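PDB 4UJ7: surface layer protein from Geobacillus stearothermophilus, which probably self-assembles into the outer surface layer of the bacterial cell, the present fragment comprising its domains 5 and 6, the latter with bound calcium. Local coordinates for residues Glu59-Ser64 with Val102-Gly107; Val136-Tyr141 with Gly209-Glu214; Ser174-Asn179 with Val183-Asp188. All coordinates share one frame; numbering follows the deposited sequence. Where two conformers were deposited one is given.

Interaction 1: residues Glu59-Ser64 with Val102-Gly107; sequences ETATVS and VNVVAG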
ATOM      1  N   GLU A  59      16.893  16.489  -3.073  1.00 23.24           N
ATOM      2  CA  GLU A  59      16.271  17.778  -2.774  0.50 23.71           C
ATOM      3  C   GLU A  59      14.831  17.850  -3.299  1.00 23.51           C
ATOM      4  O   GLU A  59      14.033  18.644  -2.801  1.00 24.21           O
ATOM      5  CB  GLU A  59      17.112  18.965  -3.276  0.50 25.40           C
ATOM      6  CG  GLU A  59      17.044  19.230  -4.773  0.50 25.94           C
ATOM      7  CD  GLU A  59      18.130  18.511  -5.553  0.50 27.68           C
ATOM      8  OE1 GLU A  59      18.613  17.455  -5.090  0.50 28.09           O
ATOM      9  OE2 GLU A  59      18.503  19.005  -6.639  0.50 28.50           O
ATOM     10  N   THR A  60      14.512  17.002  -4.286  1.00 21.42           N
ATOM     11  CA  THR A  60      13.170  16.903  -4.871  1.00 19.93           C
ATOM     12  C   THR A  60      12.323  15.848  -4.154  1.00 18.52           C
ATOM     13  O   THR A  60      11.207  16.140  -3.733  1.00 17.41           O
ATOM     14  CB  THR A  60      13.232  16.612  -6.385  1.00 21.05           C
ATOM     15  OG1 THR A  60      13.941  17.679  -7.038  1.00 23.03           O
ATOM     16  CG2 THR A  60      11.821  16.510  -6.985  1.00 21.02           C
ATOM     17  N   ALA A  61      12.872  14.640  -4.017  1.00 17.83           N
ATOM     18  CA  ALA A  61      12.166  13.535  -3.353  1.00 16.58           C
ATOM     19  C   ALA A  61      13.153  12.602  -2.680  1.00 15.47           C
ATOM     20  O   ALA A  61      14.231  12.358  -3.202  1.00 15.41           O
ATOM     21  CB  ALA A  61      11.329  12.732  -4.356  1.00 17.87           C
ATOM     22  N   THR A  62      12.762  12.069  -1.527  1.00 15.43           N
ATOM     23  CA  THR A  62      13.531  10.998  -0.890  1.00 16.06           C
ATOM     24  C   THR A  62      12.777   9.676  -0.933  1.00 15.22           C
ATOM     25  O   THR A  62      11.568   9.649  -1.210  1.00 15.26           O
ATOM     26  CB  THR A  62      13.906  11.320   0.567  1.00 16.68           C
ATOM     27  OG1 THR A  62      12.719  11.525   1.325  1.00 17.70           O
ATOM     28  CG2 THR A  62      14.765  12.581   0.637  1.00 17.36           C
ATOM     29  N   VAL A  63      13.484   8.587  -0.655  1.00 14.89           N
ATOM     30  CA  VAL A  63      12.911   7.261  -0.860  1.00 14.97           C
ATOM     31  C   VAL A  63      13.392   6.260   0.185  1.00 15.15           C
ATOM     32  O   VAL A  63      14.515   6.370   0.703  1.00 17.00           O
ATOM     33  CB  VAL A  63      13.204   6.757  -2.292  1.00 14.87           C
ATOM     34  CG1 VAL A  63      14.687   6.449  -2.482  1.00 15.46           C
ATOM     35  CG2 VAL A  63      12.340   5.550  -2.638  1.00 15.25           C
ATOM     36  N   SER A  64      12.532   5.297   0.517  1.00 14.55           N
ATOM     37  CA  SER A  64      12.910   4.215   1.403  1.00 14.02           C
ATOM     38  C   SER A  64      12.191   2.948   0.969  1.00 13.55           C
ATOM     39  O   SER A  64      11.283   3.001   0.133  1.00 13.45           O
ATOM     40  CB  SER A  64      12.568   4.561   2.852  1.00 13.93           C
ATOM     41  OG  SER A  64      11.168   4.745   2.998  1.00 16.02           O
ATOM     42  N   VAL A 102       9.301  10.239 -11.035  1.00 17.72           N
ATOM     43  CA  VAL A 102       8.699  10.927  -9.886  1.00 18.47           C
ATOM     44  C   VAL A 102       8.438  12.386 -10.223  1.00 19.26           C
ATOM     45  O   VAL A 102       9.331  13.071 -10.710  1.00 20.15           O
ATOM     46  CB  VAL A 102       9.617  10.910  -8.636  1.00 18.58           C
ATOM     47  CG1 VAL A 102       8.947  11.611  -7.463  1.00 18.55           C
ATOM     48  CG2 VAL A 102       9.978   9.493  -8.242  1.00 17.87           C
ATOM     49  N   ASN A 103       7.217  12.842  -9.953  1.00 19.81           N
ATOM     50  CA  ASN A 103       6.867  14.245 -10.112  0.50 20.47           C
ATOM     51  C   ASN A 103       6.288  14.780  -8.803  1.00 20.55           C
ATOM     52  O   ASN A 103       5.312  14.230  -8.254  1.00 20.17           O
ATOM     53  CB  ASN A 103       5.885  14.423 -11.282  0.50 22.21           C
ATOM     54  CG  ASN A 103       5.790  15.861 -11.759  0.50 23.05           C
ATOM     55  OD1 ASN A 103       6.771  16.609 -11.739  0.50 24.40           O
ATOM     56  ND2 ASN A 103       4.601  16.252 -12.203  0.50 23.60           N
ATOM     57  N   VAL A 104       6.918  15.836  -8.290  1.00 20.74           N
ATOM     58  CA  VAL A 104       6.472  16.499  -7.071  1.00 20.42           C
ATOM     59  C   VAL A 104       5.874  17.833  -7.475  1.00 21.62           C
ATOM     60  O   VAL A 104       6.526  18.628  -8.143  1.00 22.67           O
ATOM     61  CB  VAL A 104       7.623  16.710  -6.056  1.00 20.06           C
ATOM     62  CG1 VAL A 104       7.087  17.319  -4.767  1.00 20.10           C
ATOM     63  CG2 VAL A 104       8.324  15.393  -5.746  1.00 19.65           C
ATOM     64  N   VAL A 105       4.622  18.046  -7.097  1.00 22.01           N
ATOM     65  CA  VAL A 105       3.863  19.217  -7.552  1.00 22.78           C
ATOM     66  C   VAL A 105       3.376  20.056  -6.373  1.00 23.15           C
ATOM     67  O   VAL A 105       3.485  19.650  -5.215  1.00 22.53           O
ATOM     68  CB  VAL A 105       2.661  18.798  -8.430  1.00 23.29           C
ATOM     69  CG1 VAL A 105       3.130  18.014  -9.648  1.00 24.53           C
ATOM     70  CG2 VAL A 105       1.644  17.990  -7.623  1.00 24.35           C
ATOM     71  N   ALA A 106       2.845  21.239  -6.670  1.00 23.52           N
ATOM     72  CA  ALA A 106       2.213  22.058  -5.661  1.00 23.63           C
ATOM     73  C   ALA A 106       0.968  21.358  -5.131  1.00 23.72           C
ATOM     74  O   ALA A 106       0.738  21.311  -3.916  1.00 23.70           O
ATOM     75  CB  ALA A 106       1.850  23.428  -6.239  1.00 26.09           C
ATOM     76  N   GLY A 107       0.186  20.797  -6.048  1.00 23.48           N
ATOM     77  CA  GLY A 107      -1.048  20.101  -5.695  1.00 23.30           C
ATOM     78  C   GLY A 107      -2.282  20.976  -5.800  1.00 25.03           C
ATOM     79  O   GLY A 107      -2.343  22.055  -5.203  1.00 24.84           O
TER

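Interaction 2: residues Val136-Tyr141 with Gly209-Glu214; sequences VQLKVY and GTVDVE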
ATOM      1  N   VAL A 136      -5.320  -6.643   7.638  1.00 14.45           N
ATOM      2  CA  VAL A 136      -5.279  -5.823   6.436  1.00 14.78           C
ATOM      3  C   VAL A 136      -4.960  -4.424   6.915  1.00 15.13           C
ATOM      4  O   VAL A 136      -5.377  -4.017   7.998  1.00 14.44           O
ATOM      5  CB  VAL A 136      -6.619  -5.856   5.662  1.00 15.33           C
ATOM      6  CG1 VAL A 136      -6.646  -4.837   4.529  1.00 15.39           C
ATOM      7  CG2 VAL A 136      -6.877  -7.264   5.137  1.00 16.49           C
ATOM      8  N   GLN A 137      -4.197  -3.696   6.107  0.50 15.11           N
ATOM      9  CA  GLN A 137      -3.843  -2.323   6.409  0.50 15.27           C
ATOM     10  C   GLN A 137      -4.319  -1.413   5.301  0.50 15.01           C
ATOM     11  O   GLN A 137      -4.035  -1.661   4.124  0.50 15.22           O
ATOM     12  CB  GLN A 137      -2.331  -2.198   6.525  0.50 16.80           C
ATOM     13  CG  GLN A 137      -1.782  -2.722   7.832  0.50 18.28           C
ATOM     14  CD  GLN A 137      -0.332  -2.344   7.972  0.50 19.57           C
ATOM     15  OE1 GLN A 137       0.495  -2.676   7.116  0.50 21.66           O
ATOM     16  NE2 GLN A 137      -0.023  -1.608   9.015  0.50 19.92           N
ATOM     17  N   LEU A 138      -5.042  -0.362   5.682  1.00 14.56           N
ATOM     18  CA  LEU A 138      -5.646   0.572   4.720  1.00 14.39           C
ATOM     19  C   LEU A 138      -5.216   2.009   4.949  1.00 14.41           C
ATOM     20  O   LEU A 138      -5.037   2.443   6.091  1.00 14.18           O
ATOM     21  CB  LEU A 138      -7.182   0.528   4.842  1.00 15.28           C
ATOM     22  CG  LEU A 138      -7.837  -0.841   4.651  1.00 14.37           C
ATOM     23  CD1 LEU A 138      -9.323  -0.735   4.970  1.00 15.89           C
ATOM     24  CD2 LEU A 138      -7.620  -1.417   3.252  1.00 15.15           C
ATOM     25  N   LYS A 139      -5.044   2.744   3.850  1.00 14.95           N
ATOM     26  CA  LYS A 139      -4.977   4.201   3.914  1.00 16.03           C
ATOM     27  C   LYS A 139      -6.017   4.780   2.954  1.00 15.84           C
ATOM     28  O   LYS A 139      -6.457   4.110   2.018  1.00 16.52           O
ATOM     29  CB  LYS A 139      -3.572   4.719   3.570  1.00 17.19           C
ATOM     30  CG  LYS A 139      -2.613   4.703   4.758  1.00 18.24           C
ATOM     31  CD  LYS A 139      -1.239   5.204   4.313  1.00 19.56           C
ATOM     32  CE  LYS A 139      -0.312   5.366   5.505  1.00 19.20           C
ATOM     33  NZ  LYS A 139      -0.771   6.472   6.371  1.00 19.38           N
ATOM     34  N   VAL A 140      -6.427   6.011   3.226  1.00 16.89           N
ATOM     35  CA  VAL A 140      -7.305   6.730   2.311  1.00 17.46           C
ATOM     36  C   VAL A 140      -6.621   8.036   1.907  1.00 17.57           C
ATOM     37  O   VAL A 140      -6.257   8.830   2.769  1.00 17.66           O
ATOM     38  CB  VAL A 140      -8.703   6.999   2.917  1.00 18.13           C
ATOM     39  CG1 VAL A 140      -9.611   7.666   1.887  1.00 18.93           C
ATOM     40  CG2 VAL A 140      -9.354   5.695   3.379  1.00 18.30           C
ATOM     41  N   TYR A 141      -6.419   8.216   0.596  1.00 17.73           N
ATOM     42  CA  TYR A 141      -5.792   9.429   0.053  1.00 18.99           C
ATOM     43  C   TYR A 141      -6.775  10.364  -0.622  1.00 19.33           C
ATOM     44  O   TYR A 141      -7.727   9.927  -1.278  1.00 19.57           O
ATOM     45  CB  TYR A 141      -4.719   9.068  -0.975  1.00 19.35           C
ATOM     46  CG  TYR A 141      -3.589   8.233  -0.428  1.00 19.71           C
ATOM     47  CD1 TYR A 141      -2.622   8.794   0.393  1.00 20.74           C
ATOM     48  CD2 TYR A 141      -3.505   6.879  -0.722  1.00 21.21           C
ATOM     49  CE1 TYR A 141      -1.585   8.029   0.906  1.00 21.01           C
ATOM     50  CE2 TYR A 141      -2.482   6.104  -0.217  1.00 21.66           C
ATOM     51  CZ  TYR A 141      -1.530   6.686   0.591  1.00 21.21           C
ATOM     52  OH  TYR A 141      -0.500   5.919   1.073  1.00 23.94           O
ATOM     53  N   GLY A 209     -16.566   5.522  -0.437  1.00 21.48           N
ATOM     54  CA  GLY A 209     -16.479   4.300  -1.240  1.00 19.71           C
ATOM     55  C   GLY A 209     -16.513   3.072  -0.364  1.00 19.75           C
ATOM     56  O   GLY A 209     -16.794   3.178   0.820  1.00 19.86           O
ATOM     57  N   THR A 210     -16.252   1.914  -0.966  1.00 19.33           N
ATOM     58  CA  THR A 210     -16.141   0.644  -0.251  1.00 19.67           C
ATOM     59  C   THR A 210     -14.896  -0.116  -0.665  1.00 19.14           C
ATOM     60  O   THR A 210     -14.345   0.114  -1.743  1.00 18.99           O
ATOM     61  CB  THR A 210     -17.375  -0.267  -0.448  1.00 20.05           C
ATOM     62  OG1 THR A 210     -17.494  -0.642  -1.831  1.00 22.34           O
ATOM     63  CG2 THR A 210     -18.647   0.421   0.039  1.00 21.41           C
ATOM     64  N   VAL A 211     -14.444  -1.020   0.201  1.00 18.41           N
ATOM     65  CA  VAL A 211     -13.362  -1.941  -0.131  1.00 18.71           C
ATOM     66  C   VAL A 211     -13.690  -3.298   0.487  1.00 18.63           C
ATOM     67  O   VAL A 211     -14.150  -3.377   1.628  1.00 17.78           O
ATOM     68  CB  VAL A 211     -11.974  -1.406   0.331  1.00 18.64           C
ATOM     69  CG1 VAL A 211     -11.913  -1.216   1.847  1.00 19.32           C
ATOM     70  CG2 VAL A 211     -10.836  -2.292  -0.177  1.00 19.38           C
ATOM     71  N   ASP A 212     -13.478  -4.361  -0.279  1.00 19.38           N
ATOM     72  CA  ASP A 212     -13.721  -5.706   0.210  1.00 21.06           C
ATOM     73  C   ASP A 212     -12.430  -6.284   0.754  1.00 21.02           C
ATOM     74  O   ASP A 212     -11.428  -6.357   0.040  1.00 25.67           O
ATOM     75  CB  ASP A 212     -14.263  -6.599  -0.909  1.00 22.83           C
ATOM     76  CG  ASP A 212     -15.745  -6.384  -1.172  1.00 24.73           C
ATOM     77  OD1 ASP A 212     -16.374  -5.503  -0.550  1.00 24.59           O
ATOM     78  OD2 ASP A 212     -16.291  -7.121  -2.018  1.00 28.56           O
ATOM     79  N   VAL A 213     -12.426  -6.656   2.029  1.00 17.79           N
ATOM     80  CA  VAL A 213     -11.349  -7.472   2.574  1.00 17.08           C
ATOM     81  C   VAL A 213     -11.737  -8.944   2.504  1.00 16.80           C
ATOM     82  O   VAL A 213     -12.911  -9.266   2.347  1.00 17.58           O
ATOM     83  CB  VAL A 213     -10.949  -7.056   4.007  1.00 16.61           C
ATOM     84  CG1 VAL A 213     -10.446  -5.615   3.994  1.00 18.28           C
ATOM     85  CG2 VAL A 213     -12.112  -7.225   4.999  1.00 16.76           C
ATOM     86  N   GLU A 214     -10.751  -9.834   2.565  1.00 16.09           N
ATOM     87  CA  GLU A 214     -11.023 -11.265   2.438  1.00 17.07           C
ATOM     88  C   GLU A 214     -10.443 -12.036   3.612  1.00 16.92           C
ATOM     89  O   GLU A 214      -9.256 -11.898   3.927  1.00 17.08           O
ATOM     90  CB  GLU A 214     -10.439 -11.812   1.125  1.00 18.79           C
ATOM     91  CG  GLU A 214     -10.877 -13.240   0.802  1.00 21.20           C
ATOM     92  CD  GLU A 214     -10.225 -13.813  -0.449  1.00 23.04           C
ATOM     93  OE1 GLU A 214      -9.480 -13.084  -1.141  1.00 26.61           O
ATOM     94  OE2 GLU A 214     -10.453 -15.015  -0.737  1.00 25.17           O
TER

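Interaction 3: residues Ser174-Asn179 with Val183-Asp188; sequences SKSTAN and VYVITD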
ATOM      1  N   SER A 174      -9.787  -0.609  13.162  1.00 16.53           N
ATOM      2  CA  SER A 174      -9.289   0.315  14.185  0.50 17.31           C
ATOM      3  C   SER A 174      -8.199   1.246  13.655  1.00 17.18           C
ATOM      4  O   SER A 174      -7.252   0.771  13.018  1.00 17.10           O
ATOM      5  CB  SER A 174      -8.699  -0.496  15.334  0.50 18.37           C
ATOM      6  OG  SER A 174      -7.707  -1.384  14.840  0.50 20.00           O
ATOM      7  N   LYS A 175      -8.308   2.545  13.936  1.00 16.91           N
ATOM      8  CA  LYS A 175      -7.260   3.503  13.565  1.00 18.59           C
ATOM      9  C   LYS A 175      -6.059   3.340  14.465  1.00 18.68           C
ATOM     10  O   LYS A 175      -6.188   3.328  15.690  1.00 20.17           O
ATOM     11  CB  LYS A 175      -7.748   4.944  13.715  1.00 21.14           C
ATOM     12  CG  LYS A 175      -8.748   5.360  12.668  1.00 24.15           C
ATOM     13  CD  LYS A 175      -9.145   6.817  12.847  1.00 25.69           C
ATOM     14  CE  LYS A 175     -10.331   7.115  11.959  1.00 26.47           C
ATOM     15  NZ  LYS A 175     -11.118   8.296  12.406  1.00 26.38           N
ATOM     16  N   SER A 176      -4.883   3.232  13.857  1.00 18.21           N
ATOM     17  CA  SER A 176      -3.639   3.143  14.607  1.00 18.76           C
ATOM     18  C   SER A 176      -2.768   4.311  14.191  1.00 18.18           C
ATOM     19  O   SER A 176      -2.338   4.382  13.047  1.00 18.75           O
ATOM     20  CB  SER A 176      -2.952   1.815  14.341  1.00 19.80           C
ATOM     21  OG  SER A 176      -3.797   0.767  14.795  1.00 23.67           O
ATOM     22  N   THR A 177      -2.546   5.235  15.121  1.00 17.69           N
ATOM     23  CA  THR A 177      -1.885   6.505  14.817  1.00 18.38           C
ATOM     24  C   THR A 177      -0.619   6.654  15.638  1.00 18.24           C
ATOM     25  O   THR A 177      -0.642   6.500  16.860  1.00 18.79           O
ATOM     26  CB  THR A 177      -2.823   7.688  15.118  1.00 19.44           C
ATOM     27  OG1 THR A 177      -3.984   7.579  14.285  1.00 21.02           O
ATOM     28  CG2 THR A 177      -2.128   9.015  14.834  1.00 19.36           C
ATOM     29  N   ALA A 178       0.484   6.945  14.957  1.00 18.94           N
ATOM     30  CA  ALA A 178       1.751   7.207  15.641  1.00 20.38           C
ATOM     31  C   ALA A 178       2.543   8.204  14.845  1.00 21.73           C
ATOM     32  O   ALA A 178       2.596   8.119  13.625  1.00 21.09           O
ATOM     33  CB  ALA A 178       2.552   5.920  15.819  1.00 21.53           C
ATOM     34  N   ASN A 179       3.165   9.145  15.548  1.00 23.77           N
ATOM     35  CA  ASN A 179       4.053  10.125  14.912  1.00 26.05           C
ATOM     36  C   ASN A 179       3.364  10.862  13.758  1.00 26.20           C
ATOM     37  O   ASN A 179       3.996  11.182  12.753  1.00 26.30           O
ATOM     38  CB  ASN A 179       5.366   9.461  14.426  1.00 29.04           C
ATOM     39  CG  ASN A 179       5.958   8.494  15.443  1.00 30.87           C
ATOM     40  OD1 ASN A 179       6.185   8.848  16.595  1.00 32.14           O
ATOM     41  ND2 ASN A 179       6.203   7.254  15.015  1.00 34.01           N
ATOM     42  N   VAL A 183      -2.818   4.439  10.114  1.00 15.20           N
ATOM     43  CA  VAL A 183      -3.204   3.281   9.284  1.00 15.16           C
ATOM     44  C   VAL A 183      -4.497   2.705   9.863  1.00 14.45           C
ATOM     45  O   VAL A 183      -4.640   2.617  11.090  1.00 14.28           O
ATOM     46  CB  VAL A 183      -2.087   2.208   9.272  1.00 15.74           C
ATOM     47  CG1 VAL A 183      -2.487   1.000   8.456  1.00 16.81           C
ATOM     48  CG2 VAL A 183      -0.788   2.809   8.738  1.00 16.15           C
ATOM     49  N   TYR A 184      -5.446   2.320   9.003  1.00 14.83           N
ATOM     50  CA  TYR A 184      -6.631   1.622   9.504  1.00 15.06           C
ATOM     51  C   TYR A 184      -6.330   0.118   9.460  1.00 15.23           C
ATOM     52  O   TYR A 184      -6.044  -0.433   8.388  1.00 16.41           O
ATOM     53  CB  TYR A 184      -7.844   1.951   8.631  1.00 15.73           C
ATOM     54  CG  TYR A 184      -9.033   2.526   9.379  1.00 16.27           C
ATOM     55  CD1 TYR A 184      -9.745   1.750  10.298  1.00 16.66           C
ATOM     56  CD2 TYR A 184      -9.451   3.846   9.157  1.00 16.83           C
ATOM     57  CE1 TYR A 184     -10.836   2.258  10.986  1.00 17.37           C
ATOM     58  CE2 TYR A 184     -10.554   4.367   9.835  1.00 18.00           C
ATOM     59  CZ  TYR A 184     -11.245   3.571  10.748  1.00 18.21           C
ATOM     60  OH  TYR A 184     -12.340   4.070  11.436  1.00 19.42           O
ATOM     61  N   VAL A 185      -6.366  -0.525  10.620  1.00 14.02           N
ATOM     62  CA  VAL A 185      -5.934  -1.915  10.754  1.00 13.69           C
ATOM     63  C   VAL A 185      -7.163  -2.784  10.937  1.00 14.11           C
ATOM     64  O   VAL A 185      -7.968  -2.570  11.854  1.00 14.63           O
ATOM     65  CB  VAL A 185      -4.944  -2.075  11.917  1.00 13.99           C
ATOM     66  CG1 VAL A 185      -4.510  -3.530  12.060  1.00 13.63           C
ATOM     67  CG2 VAL A 185      -3.729  -1.178  11.706  1.00 15.03           C
ATOM     68  N   ILE A 186      -7.290  -3.767  10.052  1.00 13.49           N
ATOM     69  CA  ILE A 186      -8.431  -4.684  10.052  1.00 13.02           C
ATOM     70  C   ILE A 186      -7.955  -6.049  10.567  1.00 13.45           C
ATOM     71  O   ILE A 186      -6.961  -6.594  10.076  1.00 14.40           O
ATOM     72  CB  ILE A 186      -9.003  -4.845   8.613  1.00 12.37           C
ATOM     73  CG1 ILE A 186      -9.091  -3.498   7.857  1.00 12.77           C
ATOM     74  CG2 ILE A 186     -10.357  -5.553   8.675  1.00 13.21           C
ATOM     75  CD1 ILE A 186      -9.907  -2.442   8.573  1.00 13.66           C
ATOM     76  N   THR A 187      -8.661  -6.609  11.546  1.00 13.26           N
ATOM     77  CA  THR A 187      -8.296  -7.924  12.099  1.00 13.61           C
ATOM     78  C   THR A 187      -9.529  -8.810  12.226  1.00 13.44           C
ATOM     79  O   THR A 187     -10.661  -8.315  12.236  1.00 13.39           O
ATOM     80  CB  THR A 187      -7.650  -7.780  13.482  1.00 14.21           C
ATOM     81  OG1 THR A 187      -8.514  -7.005  14.321  1.00 15.55           O
ATOM     82  CG2 THR A 187      -6.253  -7.108  13.394  1.00 14.90           C
ATOM     83  N   ASP A 188      -9.314 -10.121  12.308  1.00 13.75           N
ATOM     84  CA  ASP A 188     -10.401 -11.093  12.525  1.00 14.97           C
ATOM     85  C   ASP A 188     -11.027 -10.847  13.896  1.00 15.14           C
ATOM     86  O   ASP A 188     -10.337 -10.537  14.865  1.00 15.57           O
ATOM     87  CB  ASP A 188      -9.830 -12.505  12.458  1.00 15.92           C
ATOM     88  CG  ASP A 188     -10.896 -13.589  12.474  1.00 16.76           C
ATOM     89  OD1 ASP A 188     -12.066 -13.309  12.163  1.00 16.91           O
ATOM     90  OD2 ASP A 188     -10.518 -14.764  12.735  1.00 20.36           O
TER
HETATM   91  O   HOH W   1      -8.147  -4.159  14.189  1.00 15.45           O

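Interaction 1: residues Glu59-Ser64 with Val102-Gly107
Val104 meets Thr60 and Ala61 in the sandwich core of the first bacterial Ig-like (BIG2) domain of this fragment, where strand 61-65 of one sheet faces strand 96-105 of the other. No hydrogen bond joins the two segments; the contact is apolar packing between sheets, and even the nearest backbones, at Thr60 and Val104, keep their CA atoms 7.1 Å apart.

Val104 is the side chain to follow. Val104 CB already points at the opposing segment and lies 4.3 Å from Thr60 O. From there the isopropyl group splits unequally. Val104 CG1, anti to the backbone N (chi1 -176°), turns aside and gets no nearer than 4.4 Å to Thr60 O. CG2, anti to the carbonyl carbon instead, is the branch that does the work. Val104 CG2 comes to 3.6 Å from Thr60 O, a van der Waals approach to a carbonyl. Val104 CG2 also meets the methyl Thr60 CG2 at 3.9 Å, the two side chains sliding past one another in opposite directions. Finally, Val104 CG2 has Ala61 CB at 4.2 Å, so one methyl group reaches both Thr60, just before strand 61-65, and Ala61, its first residue.

Ala61 points its single methyl toward the opposing segment, between Val104 and Val102. Val79 of strand 74-81 touches both Ala61 and Val102, while Thr87 and Ile89 of strand 85-93 also pack on Val102, so the small alanine is built into a layer shared by the two sheets. Ala61 O takes a hydrogen bond from Ser55 OG, a polar link to strand 52-55 in the second sheet. At the Val102 end the contact comes down to one methyl on another: Val102 CG1 against Ala61 CB, 4.1 Å apart.

Interaction 2: residues Val136-Tyr141 with Gly209-Glu214
No flat group enters the contact of Val136 and Leu138 with Val211 and Val213: ring faces, amides and carboxylates all stay out of it, and the four side chains meet purely through methyl and branch carbons. This is the sandwich core of the second bacterial Ig-like (BIG2) domain of this fragment, with strand 135-144 of one sheet facing strand 206-216 of the other. The flat ends of the segments are used on other business. The carboxylate of Glu214 forms a salt bridge through OE1 to Lys122, that of Asp212 bonds through OD1 to Thr198 OG1, and the Tyr141 side chain packs on Lys116.

The two strands run in roughly opposite senses and spread apart along their length. The CA atoms of Val136 and Val213 are 7.4 Å apart, whereas those of Leu138 and Val211 are separated by 9.5 Å. At the close end the two valines cross at a slant, and a single methyl, Val213 CG1, rests against the whole isopropyl group of Val136: CG1 at 3.9 Å, CG2 at 4.1 Å and CB at 4.2 Å. At the wide end the longer leucine spans the difference, with CD1 anti to CA (chi2 173°), which carries that methyl outward.

Around the contact, Tyr184 and Ile186 of strand 181-188 pack on Leu138, while Ile115 and Val117 pack on Val211. The close end borders the metal sites. Val136 touches Asp119, a calcium ligand that also accepts a hydrogen bond from Gln137 N, and Val213 lies near Glu197, a ligand of another calcium. At the opposite end Val211 holds CG1 between its backbone N and carbonyl carbon (chi1 61°), which aims that methyl at the leucine, tip to tip: Val211 CG1 to Leu138 CD1, 4.1 Å.

Interaction 3: residues Ser174-Asn179 with Val183-Asp188
Ser174-Asn179 and Val183-Asp188 are the two arms of a beta hairpin, paired antiparallel through two hydrogen-bonded pairs, Ser174 with Val185 and Ser176 with Val183. The straightest of the four backbone bonds runs from Val185 N to Ser174 O, 2.9 Å at 176°. Between these pairs, Lys175 and Tyr184 form a non-hydrogen-bonded pair, and their side chains make the tight part of the contact. Lys175 CG, anti to its carbonyl carbon (chi1 -72°), is carried over one face of the Tyr184 ring, 3.8 Å from the ring centroid, a CH-pi contact offset toward the rim; farther along the extended lysine, Lys175 CE comes to 3.5 Å from Tyr184 CE2. Lys175 NZ goes on to bond Asn155 O, and Tyr184 OH accepts from Ile159 N. Replacing Tyr184 with an alanine would probably leave the lysine's methylenes without their ring and Ile159 N without its acceptor.

The opposite face of the hairpin, carrying Ser174, Ser176, Val183 and Val185, is looser and wetter. There Ser176 OG merely touches Val185 CG2, at 3.7 Å. A water donates to Val185 O at 2.8 Å and bonds Thr187 OG1; in the conformer given, Ser174 OG also meets this water. In the sheet, strand 181-188 is flanked by strand 171-178 and by strand 135-144, to which Tyr184 and Ile186 are hydrogen-bonded through Leu138 and Val136.

How the interactions relate
The three contacts fall in two consecutive Ig-like domains. Interaction 1 closes first along the chain and lies in the first domain, its centre about 25 Å from that of interaction 2 and 26 Å from that of interaction 3, with no touch to either. Interactions 2 and 3 share the second domain, centres about 11 Å apart, and interaction 3 is nested inside the loop that interaction 2 closes. They meet directly where strands 135-144 and 181-188 are neighbours in one sheet. Interactions 1 and 2 pack sheet on sheet, closing each domain's sandwich core, whereas interaction 3 joins neighbouring strands through backbone hydrogen bonds, extending a sheet of the second, calcium-binding domain.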